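Long-range contacts in monovalent Na+/H+ antiporter subunit D (PDB 7D3U), which forms part of a multisubunit bacterial Mrp sodium/proton antiporter in the membrane and is related to the antiporter-like subunits of respiratory complex I: residues 21-25 / 107-111; 179-184 / 209-213. All coordinates share one frame. Numbering follows the deposited sequence.

In the fold
From the N terminus, the chain runs along helix 9-23, and interaction 1 (21-25 / 107-111) joins the end of that helix to the start of helix 109-125. It closes a loop of 81 residues that holds helices 28-49 and 80-101 and a small antiparallel pair of strands. Interaction 2 (179-184 / 209-213) opens only after interaction 1 has closed, so the two lie in series and neither nest nor cross. Its loop is short, 24 residues, and pairs helix 157-187 with helix 204-221. The centres are 37 Å apart and the nearest atoms about 25 Å; the four helices are all different, so each contact ties its own pair.

Interaction 1. Residues 21-25 / 107-111; sequences LVAVA and RFYPP
This is an apolar helix-end contact in a transmembrane bundle, where the C-terminal turn of helix 9-23 meets the N-terminal turn of helix 109-125. Val24 has phi/psi -91/86, and the CA-to-CB bond of Ala25 points toward 107-111. On the partner, Phe108 is the N-cap residue with positive phi (63/25), and Pro110 and Pro111 fall in the first turn, where a helix tolerates the missing amide hydrogens. The closest CA atoms, Leu21 and Pro111, are 5.5 Å apart. No hydrogen bond crosses, and 298 Å² is buried. Leu21 (m, t) places CD1 3.8 Å from Pro110 CB, and its CB lies 3.6 Å from Pro111 CG; Val22 (t) brings CG2 to 3.5 Å from Pro111 CB. Ile31 of helix 28-49 packs on both Leu21 and Pro110, while Val851 of the neighbouring antiporter subunit A packs on Val22 and Phe108. Phe108, chi1 m, swings its ring nearer than its CA-to-CB direction suggests, and the end of the Arg107 side chain, m at chi1 to chi3, also comes nearer. Ala25 CB meets both: 3.9 Å from Phe108 CE1 and 4.0 Å from Arg107 NE.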
ATOM      1  N   LEU A  21      -6.131   3.026 -26.136  1.00 68.63           N
ATOM      2  CA  LEU A  21      -5.430   4.251 -25.774  1.00 68.63           C
ATOM      3  C   LEU A  21      -3.916   4.097 -25.814  1.00 68.63           C
ATOM      4  O   LEU A  21      -3.205   5.100 -25.698  1.00 68.63           O
ATOM      5  CB  LEU A  21      -5.867   4.722 -24.388  1.00 68.63           C
ATOM      6  CG  LEU A  21      -7.359   5.004 -24.212  1.00 68.63           C
ATOM      7  CD1 LEU A  21      -7.643   5.533 -22.821  1.00 68.63           C
ATOM      8  CD2 LEU A  21      -7.852   5.972 -25.267  1.00 68.63           C
ATOM      9  N   VAL A  22      -3.408   2.875 -25.968  1.00 69.70           N
ATOM     10  CA  VAL A  22      -1.983   2.692 -26.210  1.00 69.70           C
ATOM     11  C   VAL A  22      -1.661   2.929 -27.679  1.00 69.70           C
ATOM     12  O   VAL A  22      -0.619   3.499 -28.013  1.00 69.70           O
ATOM     13  CB  VAL A  22      -1.540   1.292 -25.750  1.00 69.70           C
ATOM     14  CG1 VAL A  22      -0.072   1.079 -26.034  1.00 69.70           C
ATOM     15  CG2 VAL A  22      -1.816   1.109 -24.277  1.00 69.70           C
ATOM     16  N   ALA A  23      -2.551   2.501 -28.578  1.00 72.24           N
ATOM     17  CA  ALA A  23      -2.325   2.707 -30.005  1.00 72.24           C
ATOM     18  C   ALA A  23      -2.287   4.192 -30.339  1.00 72.24           C
ATOM     19  O   ALA A  23      -1.257   4.721 -30.773  1.00 72.24           O
ATOM     20  CB  ALA A  23      -3.410   1.997 -30.814  1.00 72.24           C
ATOM     21  N   VAL A  24      -3.407   4.881 -30.146  1.00 75.28           N
ATOM     22  CA  VAL A  24      -3.461   6.337 -30.339  1.00 75.28           C
ATOM     23  C   VAL A  24      -3.137   6.963 -28.987  1.00 75.28           C
ATOM     24  O   VAL A  24      -4.005   7.304 -28.184  1.00 75.28           O
ATOM     25  CB  VAL A  24      -4.804   6.790 -30.928  1.00 75.28           C
ATOM     26  CG1 VAL A  24      -4.975   6.207 -32.313  1.00 75.28           C
ATOM     27  CG2 VAL A  24      -5.971   6.310 -30.073  1.00 75.28           C
ATOM     28  N   ALA A  25      -1.841   7.121 -28.728  1.00 77.72           N
ATOM     29  CA  ALA A  25      -1.384   7.690 -27.467  1.00 77.72           C
ATOM     30  C   ALA A  25      -0.962   9.147 -27.581  1.00 77.72           C
ATOM     31  O   ALA A  25      -0.771   9.799 -26.550  1.00 77.72           O
ATOM     32  CB  ALA A  25      -0.218   6.868 -26.904  1.00 77.72           C
ATOM     33  N   ARG A 107       2.847  10.242 -21.300  1.00 75.81           N
ATOM     34  CA  ARG A 107       2.530   9.078 -22.109  1.00 75.81           C
ATOM     35  C   ARG A 107       1.991   7.948 -21.245  1.00 75.81           C
ATOM     36  O   ARG A 107       2.460   7.719 -20.126  1.00 75.81           O
ATOM     37  CB  ARG A 107       3.767   8.611 -22.871  1.00 75.81           C
ATOM     38  CG  ARG A 107       4.045   9.408 -24.128  1.00 75.81           C
ATOM     39  CD  ARG A 107       3.087   9.030 -25.236  1.00 75.81           C
ATOM     40  NE  ARG A 107       3.543   7.852 -25.964  1.00 75.81           N
ATOM     41  CZ  ARG A 107       4.162   7.896 -27.138  1.00 75.81           C
ATOM     42  NH1 ARG A 107       4.397   9.063 -27.721  1.00 75.81           N
ATOM     43  NH2 ARG A 107       4.544   6.773 -27.730  1.00 75.81           N
ATOM     44  N   PHE A 108       0.985   7.251 -21.771  1.00 72.62           N
ATOM     45  CA  PHE A 108       0.475   6.009 -21.192  1.00 72.62           C
ATOM     46  C   PHE A 108      -0.120   6.206 -19.800  1.00 72.62           C
ATOM     47  O   PHE A 108      -0.166   5.269 -19.005  1.00 72.62           O
ATOM     48  CB  PHE A 108       1.563   4.933 -21.143  1.00 72.62           C
ATOM     49  CG  PHE A 108       2.296   4.750 -22.438  1.00 72.62           C
ATOM     50  CD1 PHE A 108       1.628   4.819 -23.646  1.00 72.62           C
ATOM     51  CD2 PHE A 108       3.657   4.516 -22.444  1.00 72.62           C
ATOM     52  CE1 PHE A 108       2.306   4.652 -24.833  1.00 72.62           C
ATOM     53  CE2 PHE A 108       4.336   4.349 -23.628  1.00 72.62           C
ATOM     54  CZ  PHE A 108       3.660   4.419 -24.823  1.00 72.62           C
ATOM     55  N   TYR A 109      -0.576   7.410 -19.474  1.00 68.66           N
ATOM     56  CA  TYR A 109      -1.272   7.540 -18.199  1.00 68.66           C
ATOM     57  C   TYR A 109      -2.724   7.080 -18.323  1.00 68.66           C
ATOM     58  O   TYR A 109      -3.187   6.320 -17.463  1.00 68.66           O
ATOM     59  CB  TYR A 109      -1.199   8.968 -17.655  1.00 68.66           C
ATOM     60  CG  TYR A 109      -1.784   9.113 -16.265  1.00 68.66           C
ATOM     61  CD1 TYR A 109      -3.136   9.372 -16.081  1.00 68.66           C
ATOM     62  CD2 TYR A 109      -0.984   8.986 -15.140  1.00 68.66           C
ATOM     63  CE1 TYR A 109      -3.671   9.508 -14.819  1.00 68.66           C
ATOM     64  CE2 TYR A 109      -1.512   9.118 -13.873  1.00 68.66           C
ATOM     65  CZ  TYR A 109      -2.854   9.378 -13.719  1.00 68.66           C
ATOM     66  OH  TYR A 109      -3.382   9.509 -12.456  1.00 68.66           O
ATOM     67  N   PRO A 110      -3.482   7.508 -19.334  1.00 66.63           N
ATOM     68  CA  PRO A 110      -4.853   7.000 -19.484  1.00 66.63           C
ATOM     69  C   PRO A 110      -4.901   5.489 -19.648  1.00 66.63           C
ATOM     70  O   PRO A 110      -5.774   4.842 -19.052  1.00 66.63           O
ATOM     71  CB  PRO A 110      -5.364   7.726 -20.737  1.00 66.63           C
ATOM     72  CG  PRO A 110      -4.626   8.995 -20.723  1.00 66.63           C
ATOM     73  CD  PRO A 110      -3.247   8.643 -20.250  1.00 66.63           C
ATOM     74  N   PRO A 111      -4.010   4.872 -20.443  1.00 67.16           N
ATOM     75  CA  PRO A 111      -4.054   3.403 -20.519  1.00 67.16           C
ATOM     76  C   PRO A 111      -3.748   2.718 -19.202  1.00 67.16           C
ATOM     77  O   PRO A 111      -4.420   1.741 -18.851  1.00 67.16           O
ATOM     78  CB  PRO A 111      -2.998   3.075 -21.580  1.00 67.16           C
ATOM     79  CG  PRO A 111      -2.907   4.280 -22.399  1.00 67.16           C
ATOM     80  CD  PRO A 111      -3.066   5.408 -21.440  1.00 67.16           C
TER

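Interaction 2. Residues 179-184 / 209-213; sequences IGVALI and ATALV
Val213, chi1 t, lays its CG2 methyl over the backbone of Gly180, 3.6 Å from Gly180 C and 3.8 Å from Val181 N, in an antiparallel packing of two transmembrane helices within the antiporter-type bundle. Both segments are regular alpha-helix, with Leu183 N to Ile179 O (2.9 Å) and Val213 N to Ala209 O (3.0 Å) as i to i-4 hydrogen bonds. The short axes approach to 7.9 Å at 158°, signed crossing -158°, and the CA atoms of Gly180 and Val213 are 5.0 Å apart. Glycine permits this: an ideal CB on Gly180 would fall 2.6 Å from Val213 CG2, a clash. Small Ala209 on the facing helix lets Leu183 close in as well, CB to CB at 3.6 Å. Leu183 (m, t) reaches Leu212 with CD1 to CD1 at 4.1 Å. No hydrogen bond links the segments; Thr210 OG1 bonds to Val206 O in its own helix. Neighbouring subunit C packs on Ile179 and Leu183, and Leu580 of neighbouring subunit A on Leu212, which touches a bound dodecyl-beta-D-maltoside, so the pair lies at subunit interfaces. Ile184 (m, t) bends its end inward, CG1 3.6 Å from Ala209 CB and CD1 3.9 Å from Val213 CG2.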
ATOM      1  N   ILE A 179       2.286 -19.362  -3.479  1.00 63.89           N
ATOM      2  CA  ILE A 179       2.633 -20.580  -2.756  1.00 63.89           C
ATOM      3  C   ILE A 179       1.473 -21.028  -1.877  1.00 63.89           C
ATOM      4  O   ILE A 179       1.199 -22.226  -1.747  1.00 63.89           O
ATOM      5  CB  ILE A 179       3.919 -20.366  -1.937  1.00 63.89           C
ATOM      6  CG1 ILE A 179       5.099 -20.091  -2.865  1.00 63.89           C
ATOM      7  CG2 ILE A 179       4.212 -21.574  -1.067  1.00 63.89           C
ATOM      8  CD1 ILE A 179       6.391 -19.841  -2.136  1.00 63.89           C
ATOM      9  N   GLY A 180       0.764 -20.076  -1.270  1.00 64.78           N
ATOM     10  CA  GLY A 180      -0.400 -20.433  -0.478  1.00 64.78           C
ATOM     11  C   GLY A 180      -1.505 -21.047  -1.315  1.00 64.78           C
ATOM     12  O   GLY A 180      -2.135 -22.025  -0.910  1.00 64.78           O
ATOM     13  N   VAL A 181      -1.755 -20.477  -2.496  1.00 64.23           N
ATOM     14  CA  VAL A 181      -2.744 -21.047  -3.406  1.00 64.23           C
ATOM     15  C   VAL A 181      -2.315 -22.439  -3.849  1.00 64.23           C
ATOM     16  O   VAL A 181      -3.137 -23.356  -3.961  1.00 64.23           O
ATOM     17  CB  VAL A 181      -2.962 -20.108  -4.607  1.00 64.23           C
ATOM     18  CG1 VAL A 181      -3.636 -20.841  -5.751  1.00 64.23           C
ATOM     19  CG2 VAL A 181      -3.780 -18.902  -4.191  1.00 64.23           C
ATOM     20  N   ALA A 182      -1.016 -22.625  -4.089  1.00 64.45           N
ATOM     21  CA  ALA A 182      -0.514 -23.938  -4.475  1.00 64.45           C
ATOM     22  C   ALA A 182      -0.728 -24.956  -3.366  1.00 64.45           C
ATOM     23  O   ALA A 182      -1.133 -26.092  -3.627  1.00 64.45           O
ATOM     24  CB  ALA A 182       0.967 -23.847  -4.837  1.00 64.45           C
ATOM     25  N   LEU A 183      -0.480 -24.565  -2.117  1.00 65.40           N
ATOM     26  CA  LEU A 183      -0.673 -25.502  -1.016  1.00 65.40           C
ATOM     27  C   LEU A 183      -2.150 -25.793  -0.776  1.00 65.40           C
ATOM     28  O   LEU A 183      -2.507 -26.922  -0.420  1.00 65.40           O
ATOM     29  CB  LEU A 183      -0.015 -24.968   0.253  1.00 65.40           C
ATOM     30  CG  LEU A 183       1.507 -24.837   0.199  1.00 65.40           C
ATOM     31  CD1 LEU A 183       2.055 -24.392   1.539  1.00 65.40           C
ATOM     32  CD2 LEU A 183       2.138 -26.148  -0.229  1.00 65.40           C
ATOM     33  N   ILE A 184      -3.019 -24.797  -0.970  1.00 66.09           N
ATOM     34  CA  ILE A 184      -4.456 -25.044  -0.879  1.00 66.09           C
ATOM     35  C   ILE A 184      -4.890 -26.035  -1.948  1.00 66.09           C
ATOM     36  O   ILE A 184      -5.659 -26.965  -1.680  1.00 66.09           O
ATOM     37  CB  ILE A 184      -5.242 -23.724  -0.985  1.00 66.09           C
ATOM     38  CG1 ILE A 184      -4.991 -22.851   0.240  1.00 66.09           C
ATOM     39  CG2 ILE A 184      -6.723 -23.999  -1.122  1.00 66.09           C
ATOM     40  CD1 ILE A 184      -5.802 -21.582   0.251  1.00 66.09           C
ATOM     41  N   ALA A 209      -2.130 -23.304   4.988  1.00 68.09           N
ATOM     42  CA  ALA A 209      -2.035 -22.699   3.663  1.00 68.09           C
ATOM     43  C   ALA A 209      -2.903 -21.450   3.563  1.00 68.09           C
ATOM     44  O   ALA A 209      -2.498 -20.443   2.967  1.00 68.09           O
ATOM     45  CB  ALA A 209      -2.432 -23.715   2.596  1.00 68.09           C
ATOM     46  N   THR A 210      -4.103 -21.493   4.141  1.00 69.08           N
ATOM     47  CA  THR A 210      -4.950 -20.308   4.132  1.00 69.08           C
ATOM     48  C   THR A 210      -4.360 -19.201   4.995  1.00 69.08           C
ATOM     49  O   THR A 210      -4.542 -18.020   4.691  1.00 69.08           O
ATOM     50  CB  THR A 210      -6.359 -20.658   4.601  1.00 69.08           C
ATOM     51  OG1 THR A 210      -6.780 -21.875   3.977  1.00 69.08           O
ATOM     52  CG2 THR A 210      -7.325 -19.557   4.220  1.00 69.08           C
ATOM     53  N   ALA A 211      -3.635 -19.560   6.056  1.00 68.07           N
ATOM     54  CA  ALA A 211      -2.922 -18.554   6.831  1.00 68.07           C
ATOM     55  C   ALA A 211      -1.791 -17.943   6.019  1.00 68.07           C
ATOM     56  O   ALA A 211      -1.511 -16.750   6.141  1.00 68.07           O
ATOM     57  CB  ALA A 211      -2.385 -19.164   8.123  1.00 68.07           C
ATOM     58  N   LEU A 212      -1.137 -18.745   5.179  1.00 66.82           N
ATOM     59  CA  LEU A 212      -0.131 -18.202   4.268  1.00 66.82           C
ATOM     60  C   LEU A 212      -0.754 -17.211   3.292  1.00 66.82           C
ATOM     61  O   LEU A 212      -0.189 -16.141   3.031  1.00 66.82           O
ATOM     62  CB  LEU A 212       0.554 -19.335   3.507  1.00 66.82           C
ATOM     63  CG  LEU A 212       2.020 -19.612   3.828  1.00 66.82           C
ATOM     64  CD1 LEU A 212       2.610 -20.561   2.804  1.00 66.82           C
ATOM     65  CD2 LEU A 212       2.807 -18.318   3.868  1.00 66.82           C
ATOM     66  N   VAL A 213      -1.919 -17.555   2.742  1.00 64.44           N
ATOM     67  CA  VAL A 213      -2.608 -16.644   1.828  1.00 64.44           C
ATOM     68  C   VAL A 213      -3.001 -15.358   2.548  1.00 64.44           C
ATOM     69  O   VAL A 213      -2.799 -14.250   2.032  1.00 64.44           O
ATOM     70  CB  VAL A 213      -3.832 -17.338   1.204  1.00 64.44           C
ATOM     71  CG1 VAL A 213      -4.641 -16.351   0.390  1.00 64.44           C
ATOM     72  CG2 VAL A 213      -3.391 -18.499   0.340  1.00 64.44           C
TER